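Local coordinates for protein transaminase (Arthrobacter sp., PDB 5G2Q) that probably moves amino groups between an amino donor and a carbonyl acceptor, using a pyridoxal phosphate cofactor, as in class-III aminotransferases, at residues D108-G113 with G288-I293; Y218-I223 with I255-K260; V231-T236 with L265-E270. All blocks are in the same frame, centred on the assembly; numbering follows the deposited sequence.

Contact 1. Residues D108-G113 with G288-I293; sequences DEDWPG and GVQPDI
The Trp111 ring lies across Gln290 and Pro291, joining the entrance of strand 112-118, an outer strand of the seven-stranded aminotransferase sheet, to the loop leading into strand 293-296. A chi1 of 70°, with CG lodged between the backbone N and the carbonyl carbon, directs the indole to this loop.

Across the two segments the contact is packing, with no direct hydrogen bond. Gln290 CB makes a CH-pi contact over the five-membered ring, 4.0 Å from its centroid. Over the benzene part, Pro291 O lies 3.2 Å from Trp111 CE3 on one face, and Pro112 CG covers the opposite one. At the far end Trp111 CH2 meets Pro291 CG at 4.1 Å.

A single in-plane hydrogen bond helps set the ring's rotation: Trp111 NE1 donates to Glu109 OE1 at 2.8 Å, with the acceptor 3° out of the ring plane. Tyr284 bonds the same oxygen and Gln285 bonds Glu109 OE2, holding the carboxylate. With the indole cut back to an alanine, Glu109 OE1 would probably lose one of its donors and a gap is likely to open beside Gln290 CB and Pro291.

Water completes the join: one molecule donates to Glu109 OE2 at 2.8 Å and, weakly, to Val289 O at 3.4 Å.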
loop_
_atom_site.group_PDB
_atom_site.type_symbol
_atom_site.label_atom_id
_atom_site.label_comp_id
_atom_site.label_asym_id
_atom_site.label_seq_id
_atom_site.Cartn_x
_atom_site.Cartn_y
_atom_site.Cartn_z
ATOM N N ASP F 108 -17.318 -32.044 20.188
ATOM C CA ASP F 108 -16.522 -32.248 21.396
ATOM C C ASP F 108 -15.788 -30.992 21.881
ATOM O O ASP F 108 -15.293 -30.954 23.005
ATOM C CB ASP F 108 -15.546 -33.435 21.222
ATOM C CG ASP F 108 -14.496 -33.226 20.098
ATOM O OD1 ASP F 108 -14.631 -32.314 19.257
ATOM O OD2 ASP F 108 -13.521 -34.022 20.045
ATOM N N GLU F 109 -15.722 -29.974 21.026
ATOM C CA GLU F 109 -15.006 -28.735 21.320
ATOM C C GLU F 109 -16.033 -27.622 21.436
ATOM O O GLU F 109 -17.009 -27.603 20.689
ATOM C CB GLU F 109 -14.026 -28.418 20.201
ATOM C CG GLU F 109 -12.961 -29.483 19.982
ATOM C CD GLU F 109 -12.000 -29.150 18.859
ATOM O OE1 GLU F 109 -12.131 -28.065 18.248
ATOM O OE2 GLU F 109 -11.088 -29.967 18.605
ATOM N N ASP F 110 -15.838 -26.712 22.382
ATOM C CA ASP F 110 -16.893 -25.723 22.667
ATOM C C ASP F 110 -16.646 -24.288 22.201
ATOM O O ASP F 110 -17.543 -23.450 22.331
ATOM C CB ASP F 110 -17.364 -25.775 24.137
ATOM C CG ASP F 110 -16.225 -25.981 25.118
ATOM O OD1 ASP F 110 -15.076 -25.599 24.804
ATOM O OD2 ASP F 110 -16.489 -26.528 26.210
ATOM N N TRP F 111 -15.464 -24.022 21.631
ATOM C CA TRP F 111 -15.126 -22.699 21.047
ATOM C C TRP F 111 -15.911 -22.329 19.749
ATOM O O TRP F 111 -16.052 -21.155 19.462
ATOM C CB TRP F 111 -13.629 -22.625 20.738
ATOM C CG TRP F 111 -13.286 -23.520 19.599
ATOM C CD1 TRP F 111 -13.054 -24.874 19.656
ATOM C CD2 TRP F 111 -13.192 -23.166 18.210
ATOM N NE1 TRP F 111 -12.808 -25.379 18.397
ATOM C CE2 TRP F 111 -12.886 -24.357 17.492
ATOM C CE3 TRP F 111 -13.326 -21.963 17.503
ATOM C CZ2 TRP F 111 -12.715 -24.375 16.111
ATOM C CZ3 TRP F 111 -13.156 -21.979 16.125
ATOM C CH2 TRP F 111 -12.850 -23.183 15.443
ATOM N N PRO F 112 -16.368 -23.321 18.940
ATOM C CA PRO F 112 -16.903 -22.970 17.615
ATOM C C PRO F 112 -18.262 -22.288 17.662
ATOM O O PRO F 112 -19.107 -22.646 18.475
ATOM C CB PRO F 112 -17.043 -24.332 16.903
ATOM C CG PRO F 112 -16.285 -25.303 17.724
ATOM C CD PRO F 112 -16.336 -24.780 19.126
ATOM N N GLY F 113 -18.487 -21.331 16.776
ATOM C CA GLY F 113 -19.716 -20.538 16.833
ATOM C C GLY F 113 -20.595 -20.637 15.604
ATOM O O GLY F 113 -21.667 -21.232 15.666
ATOM N N GLY F 288 -3.584 -30.275 20.873
ATOM C CA GLY F 288 -4.160 -29.882 22.150
ATOM C C GLY F 288 -4.548 -28.413 22.259
ATOM O O GLY F 288 -4.681 -27.900 23.362
ATOM N N VAL F 289 -4.742 -27.736 21.127
ATOM C CA VAL F 289 -5.120 -26.314 21.131
ATOM C C VAL F 289 -6.338 -26.076 20.246
ATOM O O VAL F 289 -6.683 -26.928 19.433
ATOM C CB VAL F 289 -3.966 -25.412 20.656
ATOM C CG1 VAL F 289 -2.858 -25.372 21.698
ATOM C CG2 VAL F 289 -3.447 -25.869 19.300
ATOM N N GLN F 290 -6.999 -24.942 20.407
ATOM C CA GLN F 290 -8.145 -24.605 19.553
ATOM C C GLN F 290 -7.938 -23.243 18.901
ATOM O O GLN F 290 -7.529 -22.293 19.558
ATOM C CB GLN F 290 -9.441 -24.554 20.355
ATOM C CG GLN F 290 -9.704 -25.714 21.288
ATOM C CD GLN F 290 -10.885 -25.417 22.194
ATOM O OE1 GLN F 290 -10.794 -24.567 23.080
ATOM N NE2 GLN F 290 -12.003 -26.108 21.975
ATOM N N PRO F 291 -8.232 -23.135 17.596
ATOM C CA PRO F 291 -8.068 -21.812 16.989
ATOM C C PRO F 291 -9.261 -20.876 17.250
ATOM O O PRO F 291 -10.227 -21.249 17.924
ATOM C CB PRO F 291 -7.944 -22.132 15.498
ATOM C CG PRO F 291 -8.747 -23.387 15.334
ATOM C CD PRO F 291 -8.569 -24.174 16.603
ATOM N N ASP F 292 -9.130 -19.657 16.735
ATOM C CA ASP F 292 -10.161 -18.647 16.780
ATOM C C ASP F 292 -11.044 -18.780 15.523
ATOM O O ASP F 292 -12.256 -18.576 15.590
ATOM C CB ASP F 292 -9.527 -17.243 16.858
ATOM C CG ASP F 292 -8.782 -17.000 18.177
ATOM O OD1 ASP F 292 -9.408 -16.986 19.247
ATOM O OD2 ASP F 292 -7.561 -16.799 18.167
ATOM N N ILE F 293 -10.422 -19.115 14.389
ATOM C CA ILE F 293 -11.075 -19.198 13.084
ATOM C C ILE F 293 -10.421 -20.337 12.297
ATOM O O ILE F 293 -9.203 -20.496 12.371
ATOM C CB ILE F 293 -10.888 -17.912 12.265
ATOM C CG1 ILE F 293 -11.686 -16.715 12.837
ATOM C CG2 ILE F 293 -11.332 -18.114 10.827
ATOM C CD1 ILE F 293 -11.106 -15.360 12.461
HETATM O O HOH W 1 -8.545 -29.785 19.852
#

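Contact 2. Residues Y218-I223 with I255-K260; sequences YTRRMI and IRKMTK
With chi1 of 174° in Met258 and -170° in Arg220, each CG stands opposite its own backbone N, and the two side chains run past each other in opposite senses between helices 218-223 and 255-260. These are neighbouring helices on one side of the central sheet in the large domain of the aminotransferase fold. Over the short segments their axes are nearly parallel, 19° apart, and approach to 10.7 Å, a wide spacing that Met258 spans from one helix to the other.

Turns about the CB-CG and CG-SD bonds of Met258 bring the thioether against the other helix. SD comes 3.6 Å from Arg220 N and lies more loosely by Thr219 CG2, whose side chain it meets at about a right angle. The methyl group then reaches Ile223, CE to CD1 at 3.6 Å, the two ends meeting tip to tip. On the sheet side, Ile223 also rests on Val231 and Val234, while Thr219 CG2 and Ile255 CD1 make a looser contact at 4.4 Å.

Arg220 bends in the middle of its chain and spreads its guanidinium flat over Met258, with Met258 CG over the centre of one face, 3.7 Å from Arg220 NH1. Arg220 NH2 lies 4.4 Å from Lys257 NZ, but the like charges probably cost little, because Glu261 forms salt bridges with both, using OE1 for Arg220 and OE2 for Lys257. Glu212 takes Arg220 NH2 as well, so the guanidinium is held by two carboxylates while one face of it rests on the methionine.

The other side of helix 218-223 faces the second subunit, where Met222 packs on Met191 of that subunit. Between the two helices themselves, Met258 CB completes the overlap with the guanidinium, lying 3.7 Å from Arg220 NH2.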
loop_
_atom_site.group_PDB
_atom_site.type_symbol
_atom_site.label_atom_id
_atom_site.label_comp_id
_atom_site.label_asym_id
_atom_site.label_seq_id
_atom_site.Cartn_x
_atom_site.Cartn_y
_atom_site.Cartn_z
ATOM N N TYR F 218 10.940 -15.228 17.515
ATOM C CA TYR F 218 11.096 -14.133 16.581
ATOM C C TYR F 218 9.729 -13.621 16.083
ATOM O O TYR F 218 9.586 -12.442 15.774
ATOM C CB TYR F 218 12.034 -14.471 15.419
ATOM C CG TYR F 218 12.248 -13.253 14.561
ATOM C CD1 TYR F 218 12.980 -12.167 15.053
ATOM C CD2 TYR F 218 11.655 -13.143 13.301
ATOM C CE1 TYR F 218 13.147 -11.020 14.302
ATOM C CE2 TYR F 218 11.814 -12.001 12.535
ATOM C CZ TYR F 218 12.559 -10.936 13.055
ATOM O OH TYR F 218 12.746 -9.792 12.333
ATOM N N THR F 219 8.729 -14.494 16.040
ATOM C CA THR F 219 7.402 -14.096 15.623
ATOM C C THR F 219 6.821 -13.131 16.662
ATOM O O THR F 219 6.307 -12.088 16.294
ATOM C CB THR F 219 6.514 -15.334 15.332
ATOM O OG1 THR F 219 7.195 -16.157 14.370
ATOM C CG2 THR F 219 5.183 -14.933 14.733
ATOM N N ARG F 220 6.951 -13.476 17.945
ATOM C CA ARG F 220 6.520 -12.645 19.057
ATOM C C ARG F 220 7.169 -11.259 18.985
ATOM O O ARG F 220 6.480 -10.242 19.112
ATOM C CB ARG F 220 6.858 -13.307 20.406
ATOM C CG ARG F 220 6.232 -12.623 21.623
ATOM C CD ARG F 220 6.845 -13.076 22.939
ATOM N NE ARG F 220 6.608 -14.514 23.191
ATOM C CZ ARG F 220 5.454 -15.023 23.637
ATOM N NH1 ARG F 220 4.426 -14.224 23.904
ATOM N NH2 ARG F 220 5.330 -16.336 23.820
ATOM N N ARG F 221 8.489 -11.255 18.792
ATOM C CA ARG F 221 9.293 -10.038 18.709
ATOM C C ARG F 221 8.833 -9.187 17.555
ATOM O O ARG F 221 8.851 -7.980 17.655
ATOM C CB ARG F 221 10.779 -10.368 18.501
ATOM C CG ARG F 221 11.446 -11.055 19.676
ATOM C CD ARG F 221 11.750 -10.112 20.831
ATOM N NE ARG F 221 12.743 -9.068 20.504
ATOM C CZ ARG F 221 14.067 -9.228 20.525
ATOM N NH1 ARG F 221 14.602 -10.411 20.855
ATOM N NH2 ARG F 221 14.860 -8.195 20.212
ATOM N N MET F 222 8.460 -9.832 16.453
ATOM C CA MET F 222 7.978 -9.127 15.287
ATOM C C MET F 222 6.670 -8.398 15.623
ATOM O O MET F 222 6.496 -7.232 15.273
ATOM C CB MET F 222 7.756 -10.102 14.141
ATOM C CG MET F 222 8.852 -10.118 13.082
ATOM S SD MET F 222 8.335 -11.031 11.583
ATOM C CE MET F 222 6.608 -10.590 11.471
ATOM N N ILE F 223 5.778 -9.102 16.318
ATOM C CA ILE F 223 4.488 -8.592 16.689
ATOM C C ILE F 223 4.642 -7.433 17.678
ATOM O O ILE F 223 3.960 -6.460 17.564
ATOM C CB ILE F 223 3.570 -9.686 17.261
ATOM C CG1 ILE F 223 3.315 -10.778 16.202
ATOM C CG2 ILE F 223 2.266 -9.078 17.759
ATOM C CD1 ILE F 223 2.180 -11.766 16.503
ATOM N N ILE F 255 2.570 -21.145 19.286
ATOM C CA ILE F 255 1.871 -20.079 18.574
ATOM C C ILE F 255 0.518 -19.742 19.204
ATOM O O ILE F 255 0.203 -18.559 19.446
ATOM C CB ILE F 255 1.778 -20.354 17.058
ATOM C CG1 ILE F 255 3.170 -20.169 16.427
ATOM C CG2 ILE F 255 0.807 -19.384 16.393
ATOM C CD1 ILE F 255 3.685 -18.731 16.348
ATOM N N ARG F 256 -0.264 -20.770 19.516
ATOM C CA ARG F 256 -1.507 -20.561 20.247
ATOM C C ARG F 256 -1.271 -19.800 21.562
ATOM O O ARG F 256 -2.018 -18.858 21.876
ATOM C CB ARG F 256 -2.280 -21.863 20.488
ATOM C CG ARG F 256 -3.451 -21.759 21.472
ATOM C CD ARG F 256 -4.751 -21.274 20.822
ATOM N NE ARG F 256 -4.680 -19.865 20.531
ATOM C CZ ARG F 256 -5.646 -19.137 19.990
ATOM N NH1 ARG F 256 -6.790 -19.683 19.652
ATOM N NH2 ARG F 256 -5.450 -17.846 19.776
ATOM N N LYS F 257 -0.254 -20.204 22.321
ATOM C CA LYS F 257 0.015 -19.533 23.571
ATOM C C LYS F 257 0.520 -18.121 23.307
ATOM O O LYS F 257 0.101 -17.190 23.998
ATOM C CB LYS F 257 0.963 -20.326 24.477
ATOM C CG LYS F 257 0.883 -19.883 25.942
ATOM C CD LYS F 257 1.762 -20.719 26.875
ATOM C CE LYS F 257 3.220 -20.243 26.908
ATOM N NZ LYS F 257 3.379 -18.746 26.907
ATOM N N MET F 258 1.373 -17.938 22.296
ATOM C CA MET F 258 1.874 -16.592 21.981
ATOM C C MET F 258 0.729 -15.633 21.537
ATOM O O MET F 258 0.640 -14.511 22.038
ATOM C CB MET F 258 2.979 -16.642 20.927
ATOM C CG MET F 258 3.460 -15.267 20.447
ATOM S SD MET F 258 3.864 -15.241 18.681
ATOM C CE MET F 258 2.235 -15.072 17.988
ATOM N N THR F 259 -0.145 -16.072 20.628
ATOM C CA THR F 259 -1.284 -15.243 20.185
ATOM C C THR F 259 -2.211 -14.839 21.335
ATOM O O THR F 259 -2.587 -13.666 21.428
ATOM C CB THR F 259 -2.144 -15.905 19.099
ATOM O OG1 THR F 259 -2.552 -17.177 19.573
ATOM C CG2 THR F 259 -1.369 -16.052 17.799
ATOM N N LYS F 260 -2.566 -15.811 22.183
ATOM C CA LYS F 260 -3.314 -15.590 23.433
ATOM C C LYS F 260 -2.710 -14.491 24.317
ATOM O O LYS F 260 -3.393 -13.622 24.830
ATOM C CB LYS F 260 -3.354 -16.896 24.239
ATOM C CG LYS F 260 -4.709 -17.279 24.804
ATOM C CD LYS F 260 -5.570 -17.887 23.713
ATOM C CE LYS F 260 -6.994 -18.141 24.172
ATOM N NZ LYS F 260 -7.933 -18.049 23.014
#

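Contact 3. Residues V231-T236 with L265-E270; sequences VAAVIT and LWISDE. With PDA (2-[(3-hydroxy-2-methyl-5-phosphonooxymethyl-pyridin-4-ylmethyl)-amino]-propionic acid), chain R.
Asp269, tied to Thr236 through its backbone N, presents OD2 to two groups: the pyridine nitrogen N1 of the bound PDA, 2.8 Å away, and ND1 of His149, a hydrogen-bonded second-shell partner. OD1 is held too, by Thr295 and by the backbone N of Val271, which fixes the turn of the carboxylate. CG stands opposite the backbone N (chi1 -176°), and this carries the carboxylate beyond the strand end to the pyridine ring of the bound pyridoxyl-alanine adduct.

The scaffold behind it is a parallel pair, strands 231-236 and 265-269, the two ends of a beta-alpha-beta crossover through helix 251-262. Five backbone bonds of 2.8 to 3.1 Å zip it: Leu265 N to Ala232 O, Val234 N to Leu265 O, Ile267 N to Val234 O, Thr236 N to Ile267 O and Asp269 N to Thr236 O. Each strand donates and accepts in turn, as parallel register requires.

The side chains sort between two faces. Ala233, Ile235, Leu265 and Ile267 share one, where helix 121-136 packs on Ala233 and Leu265; Ile235 CD1 lies 3.7 Å from Ile267 CG2, and Ala233 CB lies 3.8 Å from Ile267 CD1. The other face holds Val234, Thr236, Trp266 and Ser268, and helix 251-262 packs on Val234 and Trp266. There the buried indole finds its acceptor: Trp266 NE1 donates to Thr236 OG1 at 2.8 Å with an N-H...O angle of 165°, the oxygen 6° out of the ring plane.

The place of Asp269 beside N1 is consistent with the aspartate that partners the pyridine nitrogen in this fold. By that analogy it probably helps the cofactor ring accept electrons during transamination, with His149 and Thr295 keeping its carboxylate in place.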
loop_
_atom_site.group_PDB
_atom_site.type_symbol
_atom_site.label_atom_id
_atom_site.label_comp_id
_atom_site.label_asym_id
_atom_site.label_seq_id
_atom_site.Cartn_x
_atom_site.Cartn_y
_atom_site.Cartn_z
ATOM N N VAL F 231 -1.963 -5.625 15.090
ATOM C CA VAL F 231 -1.988 -6.932 14.442
ATOM C C VAL F 231 -3.287 -7.688 14.726
ATOM O O VAL F 231 -3.618 -7.920 15.884
ATOM C CB VAL F 231 -0.761 -7.805 14.875
ATOM C CG1 VAL F 231 -0.888 -9.196 14.279
ATOM C CG2 VAL F 231 0.570 -7.152 14.515
ATOM N N ALA F 232 -4.003 -8.096 13.677
ATOM C CA ALA F 232 -5.306 -8.782 13.839
ATOM C C ALA F 232 -5.151 -10.230 14.217
ATOM O O ALA F 232 -5.752 -10.703 15.188
ATOM C CB ALA F 232 -6.138 -8.692 12.563
ATOM N N ALA F 233 -4.367 -10.944 13.414
ATOM C CA ALA F 233 -4.349 -12.385 13.455
ATOM C C ALA F 233 -3.043 -12.919 12.903
ATOM O O ALA F 233 -2.380 -12.246 12.129
ATOM C CB ALA F 233 -5.498 -12.906 12.624
ATOM N N VAL F 234 -2.679 -14.119 13.327
ATOM C CA VAL F 234 -1.677 -14.929 12.652
ATOM C C VAL F 234 -2.456 -16.038 11.917
ATOM O O VAL F 234 -3.346 -16.665 12.511
ATOM C CB VAL F 234 -0.699 -15.535 13.685
ATOM C CG1 VAL F 234 0.280 -16.510 13.046
ATOM C CG2 VAL F 234 0.023 -14.417 14.421
ATOM N N ILE F 235 -2.164 -16.224 10.626
ATOM C CA ILE F 235 -2.782 -17.273 9.822
ATOM C C ILE F 235 -1.709 -18.332 9.555
ATOM O O ILE F 235 -0.615 -18.003 9.077
ATOM C CB ILE F 235 -3.382 -16.722 8.510
ATOM C CG1 ILE F 235 -4.052 -17.840 7.687
ATOM C CG2 ILE F 235 -2.334 -16.035 7.658
ATOM C CD1 ILE F 235 -5.232 -17.368 6.840
ATOM N N THR F 236 -1.993 -19.593 9.895
ATOM C CA THR F 236 -0.989 -20.647 9.710
ATOM C C THR F 236 -1.529 -21.843 8.983
ATOM O O THR F 236 -2.720 -21.980 8.864
ATOM C CB THR F 236 -0.384 -21.162 11.038
ATOM O OG1 THR F 236 -1.400 -21.806 11.814
ATOM C CG2 THR F 236 0.272 -20.039 11.824
ATOM N N LEU F 265 -5.587 -12.996 17.306
ATOM C CA LEU F 265 -6.343 -14.160 16.883
ATOM C C LEU F 265 -5.479 -15.218 16.232
ATOM O O LEU F 265 -4.417 -14.907 15.705
ATOM C CB LEU F 265 -7.451 -13.753 15.907
ATOM C CG LEU F 265 -8.513 -12.814 16.458
ATOM C CD1 LEU F 265 -9.447 -12.497 15.318
ATOM C CD2 LEU F 265 -9.263 -13.384 17.649
ATOM N N TRP F 266 -5.916 -16.468 16.265
ATOM C CA TRP F 266 -5.206 -17.455 15.496
ATOM C C TRP F 266 -6.129 -18.026 14.484
ATOM O O TRP F 266 -7.197 -18.550 14.824
ATOM C CB TRP F 266 -4.550 -18.542 16.380
ATOM C CG TRP F 266 -3.984 -19.704 15.570
ATOM C CD1 TRP F 266 -3.323 -19.626 14.376
ATOM C CD2 TRP F 266 -4.055 -21.090 15.893
ATOM N NE1 TRP F 266 -2.988 -20.877 13.934
ATOM C CE2 TRP F 266 -3.433 -21.795 14.844
ATOM C CE3 TRP F 266 -4.590 -21.805 16.956
ATOM C CZ2 TRP F 266 -3.322 -23.194 14.835
ATOM C CZ3 TRP F 266 -4.489 -23.194 16.942
ATOM C CH2 TRP F 266 -3.848 -23.872 15.892
ATOM N N ILE F 267 -5.743 -17.896 13.217
ATOM C CA ILE F 267 -6.493 -18.549 12.135
ATOM C C ILE F 267 -5.724 -19.839 11.737
ATOM O O ILE F 267 -4.573 -19.770 11.312
ATOM C CB ILE F 267 -6.656 -17.632 10.900
ATOM C CG1 ILE F 267 -7.372 -16.336 11.255
ATOM C CG2 ILE F 267 -7.344 -18.366 9.758
ATOM C CD1 ILE F 267 -7.222 -15.260 10.198
ATOM N N SER F 268 -6.356 -21.004 11.894
ATOM C CA SER F 268 -5.804 -22.256 11.355
ATOM C C SER F 268 -6.324 -22.444 9.933
ATOM O O SER F 268 -7.511 -22.704 9.726
ATOM C CB SER F 268 -6.173 -23.464 12.242
ATOM O OG SER F 268 -5.538 -24.634 11.791
ATOM N N ASP F 269 -5.455 -22.276 8.942
ATOM C CA ASP F 269 -5.859 -22.568 7.570
ATOM C C ASP F 269 -5.950 -24.096 7.318
ATOM O O ASP F 269 -4.956 -24.767 7.062
ATOM C CB ASP F 269 -4.939 -21.851 6.580
ATOM C CG ASP F 269 -5.368 -22.045 5.149
ATOM O OD1 ASP F 269 -6.306 -22.850 4.910
ATOM O OD2 ASP F 269 -4.766 -21.396 4.268
ATOM N N GLU F 270 -7.155 -24.645 7.425
ATOM C CA GLU F 270 -7.350 -26.078 7.384
ATOM C C GLU F 270 -7.850 -26.566 6.020
ATOM O O GLU F 270 -8.417 -27.677 5.900
ATOM C CB GLU F 270 -8.282 -26.534 8.520
ATOM C CG GLU F 270 -7.722 -26.384 9.936
ATOM C CD GLU F 270 -6.790 -27.535 10.346
ATOM O OE1 GLU F 270 -6.694 -28.547 9.600
ATOM O OE2 GLU F 270 -6.134 -27.413 11.420
HETATM N N PDA R . -4.003 -25.324 -2.393
HETATM N N1 PDA R . -5.254 -22.733 1.825
HETATM C C2 PDA R . -4.495 -23.831 1.725
HETATM C C2A PDA R . -3.764 -24.289 2.959
HETATM C C3 PDA R . -4.413 -24.543 0.412
HETATM O O3A PDA R . -3.668 -25.686 0.293
HETATM C C4 PDA R . -5.137 -24.044 -0.673
HETATM C C4A PDA R . -5.069 -24.737 -1.990
HETATM C C5 PDA R . -5.907 -22.878 -0.485
HETATM C C5A PDA R . -6.720 -22.224 -1.586
HETATM O OP4 PDA R . -7.831 -23.056 -1.947
HETATM P P PDA R . -8.419 -23.013 -3.447
HETATM O OP1 PDA R . -8.974 -21.591 -3.759
HETATM O OP2 PDA R . -9.602 -23.975 -3.576
HETATM O OP3 PDA R . -7.313 -23.366 -4.394
HETATM C C6 PDA R . -5.950 -22.258 0.764
HETATM C CA PDA R . -3.877 -26.035 -3.686
HETATM C CB PDA R . -3.892 -25.078 -4.879
HETATM C C PDA R . -2.785 -27.080 -3.817
HETATM O O PDA R . -2.074 -27.113 -4.856
HETATM O OXT PDA R . -2.623 -27.917 -2.896
#

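Overall arrangement
From the N terminus, residues 108-113 come first and meet 288-293, so contact 1 closes a loop of 174 intervening residues and encloses both other contacts. Inside it, the chain runs through 218-223, 231-236, 255-260 and 265-270; contacts 2 and 3 therefore alternate along the sequence and cross. Contact 3 pairs two strands in the middle of the sheet, contact 2 joins the helices preceding each of those strands, and contact 1 links its outer strand 112-118 to the approach to strand 293-296. Arg256 and Asp292, joined by a salt bridge, connect contacts 2 and 1, while Asp292 probably also hydrogen-bonds the backbone N of Trp266 in contact 3.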